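Cell division control protein Cdc48 (Mycobacterium smegmatis, PDB 5E7P) is a AAA-family ATPase that binds ADP and probably hydrolyses ATP. Local coordinates at residues A[588-593]-A[604-609]. Numbering follows the deposited sequence.
Sequences DALAPR and DKVVAS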
ATOM      1  N   ASP A 588      -0.457 -14.832 -19.597  1.00 46.37           N
ATOM      2  CA  ASP A 588      -0.847 -15.148 -20.970  1.00 49.74           C
ATOM      3  C   ASP A 588      -0.830 -13.913 -21.874  1.00 52.58           C
ATOM      4  O   ASP A 588      -0.547 -14.012 -23.069  1.00 54.93           O
ATOM      5  CB  ASP A 588      -2.223 -15.818 -21.012  1.00 51.29           C
ATOM      6  CG  ASP A 588      -3.296 -14.994 -20.323  1.00 52.18           C
ATOM      7  OD1 ASP A 588      -3.100 -14.613 -19.148  1.00 50.04           O
ATOM      8  OD2 ASP A 588      -4.335 -14.726 -20.964  1.00 54.45           O
ATOM      9  N   ALA A 589      -1.132 -12.752 -21.302  1.00 52.62           N
ATOM     10  CA  ALA A 589      -1.099 -11.507 -22.063  1.00 54.54           C
ATOM     11  C   ALA A 589       0.341 -11.039 -22.245  1.00 54.83           C
ATOM     12  O   ALA A 589       0.702 -10.490 -23.284  1.00 57.13           O
ATOM     13  CB  ALA A 589      -1.927 -10.435 -21.373  1.00 54.02           C
ATOM     14  N   LEU A 590       1.159 -11.268 -21.225  1.00 53.02           N
ATOM     15  CA  LEU A 590       2.558 -10.863 -21.256  1.00 53.22           C
ATOM     16  C   LEU A 590       3.343 -11.712 -22.251  1.00 54.60           C
ATOM     17  O   LEU A 590       4.257 -11.218 -22.914  1.00 56.60           O
ATOM     18  CB  LEU A 590       3.169 -10.973 -19.858  1.00 52.23           C
ATOM     19  CG  LEU A 590       4.237  -9.954 -19.453  1.00 54.54           C
ATOM     20  CD1 LEU A 590       4.379  -9.919 -17.939  1.00 52.86           C
ATOM     21  CD2 LEU A 590       5.575 -10.264 -20.101  1.00 57.85           C
ATOM     22  N   ALA A 591       2.981 -12.988 -22.356  1.00 52.37           N
ATOM     23  CA  ALA A 591       3.663 -13.902 -23.270  1.00 51.01           C
ATOM     24  C   ALA A 591       2.701 -14.864 -23.966  1.00 50.58           C
ATOM     25  O   ALA A 591       2.648 -16.046 -23.628  1.00 50.01           O
ATOM     26  CB  ALA A 591       4.750 -14.675 -22.535  1.00 49.00           C
ATOM     27  N   PRO A 592       1.937 -14.357 -24.944  1.00 51.81           N
ATOM     28  CA  PRO A 592       0.994 -15.194 -25.692  1.00 52.96           C
ATOM     29  C   PRO A 592       1.710 -16.060 -26.725  1.00 53.76           C
ATOM     30  O   PRO A 592       2.891 -15.844 -26.998  1.00 54.25           O
ATOM     31  CB  PRO A 592       0.109 -14.166 -26.393  1.00 54.24           C
ATOM     32  CG  PRO A 592       1.016 -13.007 -26.614  1.00 54.71           C
ATOM     33  CD  PRO A 592       1.917 -12.957 -25.409  1.00 52.56           C
ATOM     34  N   ARG A 593       0.999 -17.032 -27.285  1.00 53.77           N
ATOM     35  CA  ARG A 593       1.571 -17.901 -28.304  1.00 54.77           C
ATOM     36  C   ARG A 593       1.898 -17.114 -29.566  1.00 57.02           C
ATOM     37  O   ARG A 593       1.219 -16.141 -29.896  1.00 56.12           O
ATOM     38  CB  ARG A 593       0.617 -19.052 -28.634  1.00 55.56           C
ATOM     39  CG  ARG A 593       0.561 -20.138 -27.576  1.00 55.07           C
ATOM     40  CD  ARG A 593      -0.483 -21.189 -27.919  1.00 57.22           C
ATOM     41  NE  ARG A 593      -0.499 -22.280 -26.948  1.00 56.76           N
ATOM     42  CZ  ARG A 593       0.158 -23.426 -27.097  1.00 56.91           C
ATOM     43  NH1 ARG A 593       0.885 -23.640 -28.186  1.00 57.90           N
ATOM     44  NH2 ARG A 593       0.084 -24.360 -26.158  1.00 55.49           N
ATOM     45  N   ASP A 604       7.430 -10.292 -29.795  1.00 49.95           N
ATOM     46  CA  ASP A 604       8.554 -11.213 -29.937  1.00 51.02           C
ATOM     47  C   ASP A 604       9.708 -10.837 -29.017  1.00 49.30           C
ATOM     48  O   ASP A 604      10.203 -11.670 -28.255  1.00 46.91           O
ATOM     49  CB  ASP A 604       9.048 -11.252 -31.385  1.00 56.35           C
ATOM     50  CG  ASP A 604       8.061 -11.918 -32.324  1.00 61.92           C
ATOM     51  OD1 ASP A 604       7.263 -12.756 -31.851  1.00 62.79           O
ATOM     52  OD2 ASP A 604       8.090 -11.605 -33.535  1.00 65.16           O
ATOM     53  N   LYS A 605      10.128  -9.578 -29.095  1.00 49.28           N
ATOM     54  CA  LYS A 605      11.230  -9.081 -28.280  1.00 48.26           C
ATOM     55  C   LYS A 605      10.933  -9.201 -26.787  1.00 45.25           C
ATOM     56  O   LYS A 605      11.823  -9.514 -25.998  1.00 43.91           O
ATOM     57  CB  LYS A 605      11.553  -7.628 -28.640  1.00 49.43           C
ATOM     58  CG  LYS A 605      12.012  -7.438 -30.073  1.00 52.74           C
ATOM     59  CD  LYS A 605      11.769  -6.011 -30.542  1.00 55.55           C
ATOM     60  CE  LYS A 605      11.886  -5.895 -32.058  1.00 58.33           C
ATOM     61  NZ  LYS A 605      11.186  -4.684 -32.581  1.00 59.00           N
ATOM     62  N   VAL A 606       9.683  -8.954 -26.406  1.00 43.55           N
ATOM     63  CA  VAL A 606       9.275  -9.057 -25.006  1.00 42.08           C
ATOM     64  C   VAL A 606       9.395 -10.493 -24.501  1.00 41.58           C
ATOM     65  O   VAL A 606       9.997 -10.743 -23.454  1.00 40.46           O
ATOM     66  CB  VAL A 606       7.830  -8.555 -24.790  1.00 40.12           C
ATOM     67  CG1 VAL A 606       7.371  -8.861 -23.380  1.00 35.16           C
ATOM     68  CG2 VAL A 606       7.733  -7.063 -25.064  1.00 42.78           C
ATOM     69  N   VAL A 607       8.823 -11.427 -25.254  1.00 41.28           N
ATOM     70  CA  VAL A 607       8.860 -12.843 -24.896  1.00 38.41           C
ATOM     71  C   VAL A 607      10.294 -13.379 -24.845  1.00 39.75           C
ATOM     72  O   VAL A 607      10.681 -14.050 -23.884  1.00 40.59           O
ATOM     73  CB  VAL A 607       8.016 -13.692 -25.870  1.00 36.07           C
ATOM     74  CG1 VAL A 607       8.224 -15.170 -25.609  1.00 34.24           C
ATOM     75  CG2 VAL A 607       6.544 -13.324 -25.756  1.00 35.16           C
ATOM     76  N   ALA A 608      11.077 -13.073 -25.876  1.00 38.97           N
ATOM     77  CA  ALA A 608      12.475 -13.489 -25.922  1.00 39.54           C
ATOM     78  C   ALA A 608      13.251 -12.900 -24.749  1.00 40.05           C
ATOM     79  O   ALA A 608      14.099 -13.565 -24.153  1.00 39.64           O
ATOM     80  CB  ALA A 608      13.115 -13.083 -27.243  1.00 40.33           C
ATOM     81  N   SER A 609      12.950 -11.648 -24.419  1.00 41.87           N
ATOM     82  CA  SER A 609      13.568 -10.997 -23.272  1.00 43.63           C
ATOM     83  C   SER A 609      13.106 -11.670 -21.985  1.00 40.41           C
ATOM     84  O   SER A 609      13.885 -11.841 -21.049  1.00 40.38           O
ATOM     85  CB  SER A 609      13.224  -9.507 -23.240  1.00 46.95           C
ATOM     86  OG  SER A 609      13.857  -8.861 -22.149  1.00 48.49           O
TER
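Val607 packs against Ala591 where the turn after helix 587-590 meets helix 602-617. Both belong to the second AAA module, a P-loop NTPase fold. Strand 580-585 ends in the first residue of the Walker B sequence DEID, and Asp588 is the last residue of that motif. Ala591 is the first residue to leave the helical conformation, and the CA atoms of Ala591 and Val607 lie 5.5 Å apart.

From CB of Val607 the side chain forks. CB itself stays 4.8 Å from CB of Ala591. CG1 lies opposite the backbone N (chi1 172°) and makes no close contact with the turn. CG2 lies beside that N and carries the contact. It reaches CA of Ala591 at 3.8 Å and CB of Ala591 at 3.9 Å. Its next neighbour is the carbonyl oxygen of Leu590.

One residue earlier in the helix, Val606 points toward the segment 588-593 and meets Leu590, the last residue of helix 587-590. Its side chain and that of Leu590 meet at about a right angle. No hydrogen bond joins the two segments, so their direct contact is van der Waals packing. Leu610 of helix 602-617 also touches Leu590 and Ala591. Val567 of helix 563-576 and Met556 of helix 552-558 border Val606. CG1 of Val606 rests 4.0 Å from CD2 of Leu590 and 3.9 Å from O of Leu590.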